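Local coordinates for protein taurine dioxygenase (Burkholderia ambifaria, PDB 5VN6) that probably acts as an iron-dependent taurine dioxygenase of the TfdA family, here crystallised with magnesium in its metal site, at residues Thr208-Phe213 / Gly230-Tyr235; Leu156-Ser161 / Leu201-Phe206; Ala109-Ala114 / His160-Ser165; Ala60-Phe65 / Pro85-Ile90. All coordinates share one frame; numbering follows the deposited sequence.

Interaction 1. Residues Thr208-Phe213 / Gly230-Tyr235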
loop_
_atom_site.group_PDB
_atom_site.type_symbol
_atom_site.label_atom_id
_atom_site.label_comp_id
_atom_site.label_asym_id
_atom_site.label_seq_id
_atom_site.Cartn_x
_atom_site.Cartn_y
_atom_site.Cartn_z
ATOM N N THR A 208 -10.377 -1.196 -19.104
ATOM C CA THR A 208 -10.701 -2.575 -19.466
ATOM C C THR A 208 -9.667 -3.195 -20.403
ATOM O O THR A 208 -9.277 -4.351 -20.197
ATOM C CB THR A 208 -12.086 -2.657 -20.108
ATOM O OG1 THR A 208 -12.092 -1.893 -21.319
ATOM C CG2 THR A 208 -13.114 -2.108 -19.158
ATOM N N HIS A 209 -9.216 -2.459 -21.424
ATOM C CA HIS A 209 -8.315 -3.033 -22.422
ATOM C C HIS A 209 -7.726 -1.936 -23.301
ATOM O O HIS A 209 -8.272 -0.832 -23.398
ATOM C CB HIS A 209 -9.048 -4.043 -23.302
ATOM C CG HIS A 209 -10.107 -3.422 -24.159
ATOM N ND1 HIS A 209 -11.250 -2.864 -23.628
ATOM C CD2 HIS A 209 -10.193 -3.258 -25.502
ATOM C CE1 HIS A 209 -12.003 -2.389 -24.609
ATOM N NE2 HIS A 209 -11.384 -2.618 -25.756
ATOM N N PHE A 210 -6.617 -2.281 -23.968
ATOM C CA PHE A 210 -6.040 -1.436 -25.008
ATOM C C PHE A 210 -6.858 -1.576 -26.282
ATOM O O PHE A 210 -7.297 -2.675 -26.629
ATOM C CB PHE A 210 -4.591 -1.829 -25.324
ATOM C CG PHE A 210 -3.658 -1.759 -24.155
ATOM C CD1 PHE A 210 -3.437 -0.556 -23.475
ATOM C CD2 PHE A 210 -2.966 -2.893 -23.748
ATOM C CE1 PHE A 210 -2.547 -0.509 -22.391
ATOM C CE2 PHE A 210 -2.087 -2.860 -22.659
ATOM C CZ PHE A 210 -1.873 -1.674 -21.991
ATOM N N THR A 211 -7.022 -0.462 -27.001
ATOM C CA THR A 211 -7.754 -0.471 -28.262
ATOM C C THR A 211 -6.856 -0.536 -29.486
ATOM O O THR A 211 -7.339 -0.898 -30.565
ATOM C CB THR A 211 -8.635 0.776 -28.388
ATOM O OG1 THR A 211 -7.847 1.946 -28.130
ATOM C CG2 THR A 211 -9.828 0.726 -27.429
ATOM N N ASN A 212 -5.575 -0.179 -29.364
ATOM C CA ASN A 212 -4.704 -0.080 -30.533
ATOM C C ASN A 212 -3.397 -0.834 -30.312
ATOM O O ASN A 212 -2.345 -0.440 -30.829
ATOM C CB ASN A 212 -4.442 1.389 -30.903
ATOM C CG ASN A 212 -3.767 2.182 -29.774
ATOM O OD1 ASN A 212 -3.636 1.709 -28.620
ATOM N ND2 ASN A 212 -3.318 3.396 -30.106
ATOM N N PHE A 213 -3.465 -1.934 -29.551
ATOM C CA PHE A 213 -2.305 -2.766 -29.255
ATOM C C PHE A 213 -1.935 -3.678 -30.420
ATOM O O PHE A 213 -0.747 -3.886 -30.698
ATOM C CB PHE A 213 -2.593 -3.602 -28.004
ATOM C CG PHE A 213 -1.459 -4.497 -27.584
ATOM C CD1 PHE A 213 -0.525 -4.063 -26.647
ATOM C CD2 PHE A 213 -1.323 -5.777 -28.138
ATOM C CE1 PHE A 213 0.525 -4.879 -26.267
ATOM C CE2 PHE A 213 -0.275 -6.603 -27.764
ATOM C CZ PHE A 213 0.654 -6.155 -26.818
ATOM N N GLY A 230 -3.613 -7.926 -22.373
ATOM C CA GLY A 230 -4.125 -7.851 -21.013
ATOM C C GLY A 230 -3.040 -7.997 -19.957
ATOM O O GLY A 230 -3.126 -7.397 -18.887
ATOM N N GLN A 231 -2.015 -8.802 -20.233
ATOM C CA GLN A 231 -0.923 -8.938 -19.277
ATOM C C GLN A 231 -0.159 -7.621 -19.112
ATOM O O GLN A 231 0.203 -7.234 -17.992
ATOM C CB GLN A 231 -0.011 -10.088 -19.717
ATOM C CG GLN A 231 -0.621 -11.490 -19.466
ATOM C CD GLN A 231 0.184 -12.620 -20.123
ATOM O OE1 GLN A 231 0.932 -12.383 -21.058
ATOM N NE2 GLN A 231 0.054 -13.838 -19.606
ATOM N N LEU A 232 0.077 -6.905 -20.210
ATOM C CA LEU A 232 0.731 -5.606 -20.108
ATOM C C LEU A 232 -0.121 -4.627 -19.324
ATOM O O LEU A 232 0.395 -3.877 -18.481
ATOM C CB LEU A 232 1.027 -5.044 -21.507
ATOM C CG LEU A 232 1.620 -3.623 -21.559
ATOM C CD1 LEU A 232 2.968 -3.527 -20.827
ATOM C CD2 LEU A 232 1.760 -3.153 -23.008
ATOM N N LEU A 233 -1.435 -4.623 -19.581
ATOM C CA LEU A 233 -2.312 -3.718 -18.849
ATOM C C LEU A 233 -2.263 -4.013 -17.355
ATOM O O LEU A 233 -2.139 -3.089 -16.536
ATOM C CB LEU A 233 -3.742 -3.807 -19.399
ATOM C CG LEU A 233 -4.810 -2.960 -18.692
ATOM C CD1 LEU A 233 -4.453 -1.467 -18.724
ATOM C CD2 LEU A 233 -6.214 -3.205 -19.234
ATOM N N HIS A 234 -2.285 -5.302 -16.986
ATOM C CA HIS A 234 -2.179 -5.670 -15.572
ATOM C C HIS A 234 -0.882 -5.169 -14.957
ATOM O O HIS A 234 -0.879 -4.669 -13.825
ATOM C CB HIS A 234 -2.304 -7.185 -15.415
ATOM C CG HIS A 234 -3.666 -7.693 -15.768
ATOM N ND1 HIS A 234 -3.939 -9.022 -16.009
ATOM C CD2 HIS A 234 -4.835 -7.027 -15.951
ATOM C CE1 HIS A 234 -5.223 -9.159 -16.309
ATOM N NE2 HIS A 234 -5.792 -7.964 -16.268
ATOM N N TYR A 235 0.221 -5.271 -15.702
ATOM C CA TYR A 235 1.499 -4.781 -15.210
ATOM C C TYR A 235 1.453 -3.276 -14.966
ATOM O O TYR A 235 1.967 -2.785 -13.955
ATOM C CB TYR A 235 2.600 -5.143 -16.212
ATOM C CG TYR A 235 3.923 -4.465 -15.948
ATOM C CD1 TYR A 235 4.880 -5.039 -15.100
ATOM C CD2 TYR A 235 4.227 -3.251 -16.557
ATOM C CE1 TYR A 235 6.114 -4.405 -14.874
ATOM C CE2 TYR A 235 5.436 -2.627 -16.337
ATOM C CZ TYR A 235 6.373 -3.208 -15.506
ATOM O OH TYR A 235 7.546 -2.548 -15.299
#
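Phe210 is the side chain to look at first. Its CG stands anti to the carbonyl carbon and beside the backbone N (chi1 -59°), which sends the ring from the strand end straight at helix 230-235. The ring tip does the touching: Phe210 CE2 comes within 3.6 Å of the backbone N of Leu233 and 3.8 Å of Leu233 CB, while CZ rests near Leu233 CA. Leu232 and Leu233, consecutive on the helix, both hold CG anti to the backbone N. Leu233 slides past Phe210 in the opposite direction, and its CD2 reaches the strand backbone, 3.4 Å from Thr208 O. Leu232 meets the same ring end with CB, CG and CD2, its CD2 lying 3.9 Å from Phe210 CE2. That methyl also meets the edge of a second ring, with Phe213 CE1 3.9 Å from Leu232 CD2. Phe213 gets there with CG anti to its own backbone N (chi1 -179°) and crosses Leu232 obliquely, so Leu232 CD2 touches the ends of both phenylalanine rings. Packing across the contact is apolar. On the strand, Thr208 OG1 is hydrogen-bonded to His209 ND1 at 2.6 Å.

Strand 207-210 is an outermost strand of a four-stranded antiparallel sheet, next to strand 157-160, and the axis of helix segment 230-235 runs at 112° to that of strand segment 208-210. Ala158 of the adjacent strand and Leu236 of the helix also touch Phe210, while Gln152 of helix 147-153 packs on both Phe213 and Leu232.

Interaction 2. Residues Leu156-Ser161 / Leu201-Phe206; sequences LRARHS and LYVNAF
His160 has CG anti to its carbonyl carbon (chi1 -54°), and chi2 of -129° turns the imidazole so that its rim meets the 201-206 loop. Asn204 takes the crowded position between backbone N and carbonyl carbon (chi1 72°); the two side chains cross at about a right angle, and the amide reaches the imidazole edge with ND2. Its two ends have separate tasks: Asn204 OD1 accepts from the backbone N of Phe206 at 2.8 Å, closing an Asx turn, while ND2 donates to Ser110 OG, the partner of His160 ND1. On the other ring nitrogen, a water 2.9 Å from His160 NE2 donates to Tyr202 O, itself near the ring plane. Rim contacts thus fix the rotation of the imidazole.

Where the backbones close up, Ser161 N donates to Phe206 O at 3.0 Å, approaching from above the carbonyl plane. That oxygen also accepts a hydrogen bond from a second water, which donates to Ser161 O too, and a CA-H...O contact from His160. Ala158 CB against Val203 CG1 adds apolar packing.

This loop, turned at Asn204, joins inner strand 157-160 of the four-stranded sheet to the family's two-histidine, one-aspartate metal site, here His106, Asp108 and His266 on magnesium; the Asn204 side chain lies about 4 Å from that of His106.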
loop_
_atom_site.group_PDB
_atom_site.type_symbol
_atom_site.label_atom_id
_atom_site.label_comp_id
_atom_site.label_asym_id
_atom_site.label_seq_id
_atom_site.Cartn_x
_atom_site.Cartn_y
_atom_site.Cartn_z
ATOM N N LEU A 156 -0.036 3.803 -27.089
ATOM C CA LEU A 156 -1.200 3.016 -26.727
ATOM C C LEU A 156 -2.327 3.903 -26.210
ATOM O O LEU A 156 -2.100 4.915 -25.550
ATOM C CB LEU A 156 -0.833 1.972 -25.659
ATOM C CG LEU A 156 -0.028 0.764 -26.139
ATOM C CD1 LEU A 156 0.296 -0.212 -24.969
ATOM C CD2 LEU A 156 -0.787 0.054 -27.280
ATOM N N ARG A 157 -3.554 3.492 -26.507
ATOM C CA ARG A 157 -4.762 4.098 -25.970
ATOM C C ARG A 157 -5.607 2.975 -25.392
ATOM O O ARG A 157 -5.475 1.814 -25.788
ATOM C CB ARG A 157 -5.542 4.877 -27.040
ATOM C CG ARG A 157 -4.669 5.864 -27.806
ATOM C CD ARG A 157 -5.401 6.631 -28.937
ATOM N NE ARG A 157 -6.539 7.399 -28.452
ATOM C CZ ARG A 157 -6.423 8.528 -27.756
ATOM N NH1 ARG A 157 -5.218 9.004 -27.455
ATOM N NH2 ARG A 157 -7.507 9.176 -27.343
ATOM N N ALA A 158 -6.480 3.315 -24.448
ATOM C CA ALA A 158 -7.220 2.283 -23.726
ATOM C C ALA A 158 -8.565 2.845 -23.300
ATOM O O ALA A 158 -8.740 4.062 -23.214
ATOM C CB ALA A 158 -6.428 1.793 -22.509
ATOM N N ARG A 159 -9.523 1.953 -23.030
ATOM C CA ARG A 159 -10.880 2.367 -22.679
ATOM C C ARG A 159 -11.160 2.166 -21.191
ATOM O O ARG A 159 -10.698 1.187 -20.587
ATOM C CB ARG A 159 -11.919 1.648 -23.544
ATOM C CG ARG A 159 -12.126 2.394 -24.885
ATOM C CD ARG A 159 -13.229 1.848 -25.784
ATOM N NE ARG A 159 -13.067 2.360 -27.145
ATOM C CZ ARG A 159 -13.452 3.570 -27.560
ATOM N NH1 ARG A 159 -14.051 4.412 -26.736
ATOM N NH2 ARG A 159 -13.237 3.941 -28.810
ATOM N N HIS A 160 -11.892 3.128 -20.610
ATOM C CA HIS A 160 -12.252 3.183 -19.192
ATOM C C HIS A 160 -13.767 3.139 -19.083
ATOM O O HIS A 160 -14.451 3.983 -19.670
ATOM C CB HIS A 160 -11.738 4.462 -18.542
ATOM C CG HIS A 160 -10.272 4.683 -18.715
ATOM N ND1 HIS A 160 -9.439 4.955 -17.654
ATOM C CD2 HIS A 160 -9.487 4.668 -19.819
ATOM C CE1 HIS A 160 -8.206 5.113 -18.095
ATOM N NE2 HIS A 160 -8.201 4.928 -19.404
ATOM N N SER A 161 -14.289 2.178 -18.330
ATOM C CA SER A 161 -15.692 1.811 -18.455
ATOM C C SER A 161 -16.423 1.977 -17.134
ATOM O O SER A 161 -16.015 1.410 -16.121
ATOM C CB SER A 161 -15.830 0.361 -18.949
ATOM O OG SER A 161 -17.157 -0.089 -18.793
ATOM N N LEU A 201 1.320 7.857 -16.114
ATOM C CA LEU A 201 0.785 6.544 -16.452
ATOM C C LEU A 201 -0.714 6.540 -16.161
ATOM O O LEU A 201 -1.135 6.546 -14.997
ATOM C CB LEU A 201 1.523 5.444 -15.692
ATOM C CG LEU A 201 1.016 4.017 -15.932
ATOM C CD1 LEU A 201 1.052 3.635 -17.431
ATOM C CD2 LEU A 201 1.806 3.005 -15.068
ATOM N N TYR A 202 -1.520 6.521 -17.227
ATOM C CA TYR A 202 -2.952 6.785 -17.120
ATOM C C TYR A 202 -3.819 5.570 -17.463
ATOM O O TYR A 202 -4.694 5.634 -18.336
ATOM C CB TYR A 202 -3.302 7.991 -18.021
ATOM C CG TYR A 202 -4.606 8.632 -17.635
ATOM C CD1 TYR A 202 -5.669 8.676 -18.522
ATOM C CD2 TYR A 202 -4.779 9.182 -16.359
ATOM C CE1 TYR A 202 -6.874 9.242 -18.167
ATOM C CE2 TYR A 202 -5.983 9.733 -15.988
ATOM C CZ TYR A 202 -7.030 9.766 -16.911
ATOM O OH TYR A 202 -8.236 10.320 -16.576
ATOM N N VAL A 203 -3.600 4.464 -16.758
ATOM C CA VAL A 203 -4.526 3.338 -16.716
ATOM C C VAL A 203 -4.751 2.983 -15.250
ATOM O O VAL A 203 -3.864 3.154 -14.410
ATOM C CB VAL A 203 -4.010 2.120 -17.516
ATOM C CG1 VAL A 203 -3.995 2.450 -19.026
ATOM C CG2 VAL A 203 -2.591 1.685 -17.015
ATOM N N ASN A 204 -5.951 2.509 -14.932
ATOM C CA ASN A 204 -6.301 2.237 -13.538
ATOM C C ASN A 204 -7.391 1.165 -13.506
ATOM O O ASN A 204 -7.677 0.517 -14.520
ATOM C CB ASN A 204 -6.713 3.533 -12.812
ATOM C CG ASN A 204 -8.074 4.070 -13.255
ATOM O OD1 ASN A 204 -9.107 3.613 -12.779
ATOM N ND2 ASN A 204 -8.072 5.082 -14.117
ATOM N N ALA A 205 -8.020 0.999 -12.332
ATOM C CA ALA A 205 -9.005 -0.066 -12.139
ATOM C C ALA A 205 -10.169 0.052 -13.118
ATOM O O ALA A 205 -10.796 -0.956 -13.455
ATOM C CB ALA A 205 -9.523 -0.064 -10.695
ATOM N N PHE A 206 -10.460 1.262 -13.600
ATOM C CA PHE A 206 -11.534 1.434 -14.572
ATOM C C PHE A 206 -11.157 0.970 -15.971
ATOM O O PHE A 206 -12.052 0.804 -16.801
ATOM C CB PHE A 206 -11.961 2.907 -14.653
ATOM C CG PHE A 206 -12.673 3.401 -13.427
ATOM C CD1 PHE A 206 -12.186 4.493 -12.722
ATOM C CD2 PHE A 206 -13.818 2.766 -12.968
ATOM C CE1 PHE A 206 -12.836 4.956 -11.589
ATOM C CE2 PHE A 206 -14.470 3.223 -11.840
ATOM C CZ PHE A 206 -13.977 4.327 -11.147
HETATM O O HOH W 1 -5.773 5.058 -20.914
HETATM O O HOH W 2 -14.323 -0.679 -15.681
#

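Interaction 3. Residues Ala109-Ala114 / His160-Ser165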
loop_
_atom_site.group_PDB
_atom_site.type_symbol
_atom_site.label_atom_id
_atom_site.label_comp_id
_atom_site.label_asym_id
_atom_site.label_seq_id
_atom_site.Cartn_x
_atom_site.Cartn_y
_atom_site.Cartn_z
ATOM N N ALA A 109 -13.246 9.003 -11.991
ATOM C CA ALA A 109 -14.081 9.186 -13.178
ATOM C C ALA A 109 -13.261 9.253 -14.465
ATOM O O ALA A 109 -13.564 10.027 -15.374
ATOM C CB ALA A 109 -14.964 10.430 -13.045
ATOM N N SER A 110 -12.206 8.443 -14.547
ATOM C CA SER A 110 -11.497 8.331 -15.814
ATOM C C SER A 110 -12.351 7.662 -16.887
ATOM O O SER A 110 -11.953 7.652 -18.060
ATOM C CB SER A 110 -10.172 7.572 -15.598
ATOM O OG SER A 110 -10.414 6.203 -15.320
ATOM N N TRP A 111 -13.499 7.070 -16.508
ATOM C CA TRP A 111 -14.458 6.547 -17.477
ATOM C C TRP A 111 -15.237 7.659 -18.172
ATOM O O TRP A 111 -16.091 7.351 -19.005
ATOM C CB TRP A 111 -15.452 5.590 -16.799
ATOM C CG TRP A 111 -16.021 6.136 -15.513
ATOM C CD1 TRP A 111 -15.577 5.873 -14.242
ATOM C CD2 TRP A 111 -17.129 7.037 -15.370
ATOM N NE1 TRP A 111 -16.339 6.555 -13.323
ATOM C CE2 TRP A 111 -17.294 7.280 -13.985
ATOM C CE3 TRP A 111 -18.004 7.661 -16.277
ATOM C CZ2 TRP A 111 -18.292 8.123 -13.485
ATOM C CZ3 TRP A 111 -18.995 8.505 -15.774
ATOM C CH2 TRP A 111 -19.124 8.734 -14.390
ATOM N N ARG A 112 -14.988 8.920 -17.825
ATOM C CA ARG A 112 -15.608 10.065 -18.475
ATOM C C ARG A 112 -14.733 10.549 -19.613
ATOM O O ARG A 112 -13.517 10.363 -19.611
ATOM C CB ARG A 112 -15.806 11.233 -17.502
ATOM C CG ARG A 112 -16.834 11.060 -16.416
ATOM C CD ARG A 112 -17.113 12.426 -15.789
ATOM N NE ARG A 112 -17.869 12.357 -14.548
ATOM C CZ ARG A 112 -19.197 12.432 -14.481
ATOM N NH1 ARG A 112 -19.915 12.586 -15.588
ATOM N NH2 ARG A 112 -19.813 12.360 -13.308
ATOM N N VAL A 113 -15.369 11.231 -20.564
ATOM C CA VAL A 113 -14.640 11.889 -21.643
ATOM C C VAL A 113 -13.690 12.945 -21.087
ATOM O O VAL A 113 -12.561 13.107 -21.571
ATOM C CB VAL A 113 -15.646 12.499 -22.638
ATOM C CG1 VAL A 113 -14.939 13.346 -23.668
ATOM C CG2 VAL A 113 -16.441 11.385 -23.313
ATOM N N ALA A 114 -14.130 13.681 -20.072
ATOM C CA ALA A 114 -13.322 14.718 -19.434
ATOM C C ALA A 114 -13.323 14.417 -17.945
ATOM O O ALA A 114 -14.192 14.893 -17.200
ATOM C CB ALA A 114 -13.865 16.116 -19.738
ATOM N N HIS A 160 -11.892 3.128 -20.610
ATOM C CA HIS A 160 -12.252 3.183 -19.192
ATOM C C HIS A 160 -13.767 3.139 -19.083
ATOM O O HIS A 160 -14.451 3.983 -19.670
ATOM C CB HIS A 160 -11.738 4.462 -18.542
ATOM C CG HIS A 160 -10.272 4.683 -18.715
ATOM N ND1 HIS A 160 -9.439 4.955 -17.654
ATOM C CD2 HIS A 160 -9.487 4.668 -19.819
ATOM C CE1 HIS A 160 -8.206 5.113 -18.095
ATOM N NE2 HIS A 160 -8.201 4.928 -19.404
ATOM N N SER A 161 -14.289 2.178 -18.330
ATOM C CA SER A 161 -15.692 1.811 -18.455
ATOM C C SER A 161 -16.423 1.977 -17.134
ATOM O O SER A 161 -16.015 1.410 -16.121
ATOM C CB SER A 161 -15.830 0.361 -18.949
ATOM O OG SER A 161 -17.157 -0.089 -18.793
ATOM N N ILE A 162 -17.533 2.718 -17.154
ATOM C CA ILE A 162 -18.382 2.676 -15.975
ATOM C C ILE A 162 -19.278 1.447 -16.043
ATOM O O ILE A 162 -19.689 0.913 -15.001
ATOM C CB ILE A 162 -19.200 3.971 -15.814
ATOM C CG1 ILE A 162 -19.819 4.020 -14.416
ATOM C CG2 ILE A 162 -20.324 4.041 -16.851
ATOM C CD1 ILE A 162 -20.431 5.349 -14.060
ATOM N N GLU A 163 -19.566 0.969 -17.261
ATOM C CA GLU A 163 -20.365 -0.240 -17.434
ATOM C C GLU A 163 -19.800 -1.410 -16.639
ATOM O O GLU A 163 -20.543 -2.126 -15.957
ATOM C CB GLU A 163 -20.447 -0.624 -18.915
ATOM C CG GLU A 163 -21.096 -1.981 -19.077
ATOM C CD GLU A 163 -21.124 -2.505 -20.493
ATOM O OE1 GLU A 163 -20.164 -2.291 -21.255
ATOM O OE2 GLU A 163 -22.135 -3.138 -20.842
ATOM N N ALA A 164 -18.486 -1.639 -16.746
ATOM C CA ALA A 164 -17.846 -2.812 -16.164
ATOM C C ALA A 164 -17.459 -2.627 -14.701
ATOM O O ALA A 164 -17.021 -3.595 -14.062
ATOM C CB ALA A 164 -16.607 -3.203 -16.986
ATOM N N SER A 165 -17.594 -1.424 -14.155
ATOM C CA SER A 165 -17.323 -1.238 -12.735
ATOM C C SER A 165 -18.644 -1.014 -11.999
ATOM O O SER A 165 -19.203 -1.959 -11.434
ATOM C CB SER A 165 -16.337 -0.082 -12.512
ATOM O OG SER A 165 -16.715 1.075 -13.254
HETATM O O HOH W 3 -17.592 4.850 -19.457
#
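The Trp111 indole is packed on both faces. Over one, Ile162 CD1 sits 3.5 Å from the centroid of the six-membered ring, only 10° off its normal, a clear CH-pi contact; the opposite face carries Ala109 CA and Arg112 CG, both offset toward the rim. Arg112 also lays one face of its guanidinium over Trp111 CH2. At the edge of the His160 imidazole, near its plane, Ser110 OG lies 2.8 Å from His160 ND1, a hydrogen bond in which either atom may donate.

Torsions explain the fit. Trp111 and Ser110 both use the crowded position between backbone N and carbonyl carbon (chi1 47° and 70°), while Ile162 CG1 is anti to its N, so that its extended chain runs alongside the indole, pointing the same way. The type I turn from Ala109 to Arg112 presents Ser110 and Trp111 together. Backbone atoms meet too: Trp111 CA makes a CA-H...O contact with His160 O at 3.4 Å, and a water donates to Trp111 O while accepting from Ile162 N. Beyond, Ser161 OG accepts from Ala164 N, an ST motif.

In the chain the turn comes between strands 87-91 and 118-125, and its partner loop runs from strand 157-160 to helix 172-181, whose Leu178 touches Ile162; Phe206 and Tyr182 meet Trp111 edge-to-face.

Interaction 4. Residues Ala60-Phe65 / Pro85-Ile90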
loop_
_atom_site.group_PDB
_atom_site.type_symbol
_atom_site.label_atom_id
_atom_site.label_comp_id
_atom_site.label_asym_id
_atom_site.label_seq_id
_atom_site.Cartn_x
_atom_site.Cartn_y
_atom_site.Cartn_z
ATOM N N ALA A 60 -19.901 27.025 2.456
ATOM C CA ALA A 60 -19.680 28.052 1.447
ATOM C C ALA A 60 -18.186 28.286 1.241
ATOM O O ALA A 60 -17.724 28.410 0.101
ATOM C CB ALA A 60 -20.408 29.348 1.828
ATOM N N GLU A 61 -17.404 28.306 2.328
ATOM C CA GLU A 61 -15.956 28.474 2.184
ATOM C C GLU A 61 -15.302 27.261 1.526
ATOM O O GLU A 61 -14.396 27.419 0.698
ATOM C CB GLU A 61 -15.305 28.761 3.539
ATOM C CG GLU A 61 -15.801 30.038 4.197
ATOM C CD GLU A 61 -15.246 30.238 5.595
ATOM O OE1 GLU A 61 -15.064 29.238 6.316
ATOM O OE2 GLU A 61 -15.015 31.407 5.980
ATOM N N HIS A 62 -15.744 26.047 1.877
ATOM C CA HIS A 62 -15.243 24.838 1.217
ATOM C C HIS A 62 -15.489 24.914 -0.283
ATOM O O HIS A 62 -14.594 24.639 -1.095
ATOM C CB HIS A 62 -15.929 23.600 1.824
ATOM C CG HIS A 62 -15.475 22.280 1.262
ATOM N ND1 HIS A 62 -15.855 21.074 1.822
ATOM C CD2 HIS A 62 -14.684 21.968 0.205
ATOM C CE1 HIS A 62 -15.324 20.080 1.131
ATOM N NE2 HIS A 62 -14.611 20.595 0.143
ATOM N N VAL A 63 -16.710 25.295 -0.664
ATOM C CA VAL A 63 -17.074 25.419 -2.067
ATOM C C VAL A 63 -16.276 26.536 -2.731
ATOM O O VAL A 63 -15.701 26.353 -3.807
ATOM C CB VAL A 63 -18.593 25.657 -2.173
ATOM C CG1 VAL A 63 -18.958 26.318 -3.488
ATOM C CG2 VAL A 63 -19.334 24.333 -1.999
ATOM N N ALA A 64 -16.223 27.707 -2.093
ATOM C CA ALA A 64 -15.521 28.844 -2.681
ATOM C C ALA A 64 -14.017 28.599 -2.794
ATOM O O ALA A 64 -13.381 29.096 -3.732
ATOM C CB ALA A 64 -15.796 30.107 -1.871
ATOM N N PHE A 65 -13.423 27.853 -1.858
ATOM C CA PHE A 65 -12.010 27.514 -2.009
ATOM C C PHE A 65 -11.796 26.613 -3.216
ATOM O O PHE A 65 -10.881 26.842 -4.015
ATOM C CB PHE A 65 -11.464 26.849 -0.740
ATOM C CG PHE A 65 -10.077 26.256 -0.911
ATOM C CD1 PHE A 65 -8.957 27.074 -0.955
ATOM C CD2 PHE A 65 -9.898 24.883 -1.044
ATOM C CE1 PHE A 65 -7.678 26.530 -1.122
ATOM C CE2 PHE A 65 -8.625 24.339 -1.204
ATOM C CZ PHE A 65 -7.511 25.174 -1.240
ATOM N N PRO A 85 -24.438 24.359 -3.704
ATOM C CA PRO A 85 -24.071 23.757 -4.993
ATOM C C PRO A 85 -22.568 23.564 -5.130
ATOM O O PRO A 85 -21.771 24.415 -4.730
ATOM C CB PRO A 85 -24.602 24.768 -6.014
ATOM C CG PRO A 85 -25.805 25.353 -5.321
ATOM C CD PRO A 85 -25.411 25.458 -3.863
ATOM N N GLY A 86 -22.192 22.428 -5.730
ATOM C CA GLY A 86 -20.826 21.983 -5.854
ATOM C C GLY A 86 -20.405 21.001 -4.773
ATOM O O GLY A 86 -19.508 20.180 -4.998
ATOM N N LEU A 87 -21.048 21.063 -3.613
ATOM C CA LEU A 87 -20.736 20.197 -2.495
ATOM C C LEU A 87 -21.594 18.942 -2.538
ATOM O O LEU A 87 -22.810 19.008 -2.754
ATOM C CB LEU A 87 -20.962 20.951 -1.185
ATOM C CG LEU A 87 -20.394 20.331 0.089
ATOM C CD1 LEU A 87 -18.902 20.589 0.177
ATOM C CD2 LEU A 87 -21.124 20.919 1.295
ATOM N N VAL A 88 -20.955 17.799 -2.288
ATOM C CA VAL A 88 -21.606 16.496 -2.261
ATOM C C VAL A 88 -21.321 15.858 -0.908
ATOM O O VAL A 88 -20.156 15.699 -0.523
ATOM C CB VAL A 88 -21.116 15.594 -3.413
ATOM C CG1 VAL A 88 -21.655 14.169 -3.262
ATOM C CG2 VAL A 88 -21.521 16.174 -4.759
ATOM N N ARG A 89 -22.385 15.485 -0.198
ATOM C CA ARG A 89 -22.269 14.809 1.086
ATOM C C ARG A 89 -22.130 13.310 0.864
ATOM O O ARG A 89 -22.805 12.733 0.007
ATOM C CB ARG A 89 -23.492 15.091 1.965
ATOM C CG ARG A 89 -23.648 16.551 2.400
ATOM C CD ARG A 89 -24.651 16.704 3.551
ATOM N NE ARG A 89 -24.655 15.535 4.433
ATOM C CZ ARG A 89 -23.781 15.317 5.416
ATOM N NH1 ARG A 89 -23.875 14.216 6.153
ATOM N NH2 ARG A 89 -22.811 16.188 5.662
ATOM N N ILE A 90 -21.252 12.682 1.639
ATOM C CA ILE A 90 -20.997 11.248 1.551
ATOM C C ILE A 90 -21.160 10.692 2.961
ATOM O O ILE A 90 -20.230 10.756 3.773
ATOM C CB ILE A 90 -19.602 10.933 0.995
ATOM C CG1 ILE A 90 -19.345 11.692 -0.306
ATOM C CG2 ILE A 90 -19.448 9.439 0.751
ATOM C CD1 ILE A 90 -17.959 11.496 -0.854
#
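Two kinds of contact hold helix 60-65 to the 85-90 segment, a CH-pi contact and the van der Waals packing of Val63. In the first, Leu87 CD1 rests over one face of the His62 imidazole, 3.8 Å from the ring centroid and 26° off the normal. The methyl is displaced toward the rim, so the ring atom nearest Leu87 CD1 is His62 ND1 at 3.5 Å. Both side chains have CG anti to their own backbone N (chi1 -178° for His62), and they cross at about a right angle, the methyl coming down on the ring. The histidine is held from its other end, where NE2 is hydrogen-bonded to Val120 O of strand 118-125.

Val63, one residue on along the helix, makes the second. Val63 CG2 lies 3.8 Å from Leu87 CB, and Val63 CG1 sits 3.6 Å from Pro85 O, so the two methyls sit against the Pro85 carbonyl and Leu87 CB. Gly86 is the residue whose CA is nearest that of Val63, at 6.3 Å, and its positive phi (96°) turns the chain from Pro85 into Leu87.

Strand 87-91 is an outermost strand of the main mixed sheet, neighbouring 278-284, and helix 59-67 packs against it and against 118-125. This is a helix packed at the edge of the main sheet of the double-stranded beta-helix expected for the cupin clan, the His62 side chain about 14 Å from the magnesium ion.

Overall arrangement
Coming from the N terminus, interaction 4 closes first: helix 59-67 and strand 87-91 meet across 19 intervening residues at one edge of the main sheet. Interaction 3 follows, bringing the 109-114 turn to the chain at the end of strand 157-160, with 45 residues between. Interaction 2 overlaps it at His160 and Ser161 and reaches on to 201-206; Ser110 and Asn204 join the two directly. Interaction 1 opens only afterwards, yet its strand 207-210 pairs with 157-160, Thr208 and Asn212 hydrogen-bonding to Arg159 and Arg157. Interactions 4 and 1 thus stand in series with the rest, and none nests. Interactions 1 to 3 form one continuous cluster; interaction 4 touches none of them, its centre 37 Å from that of interaction 1.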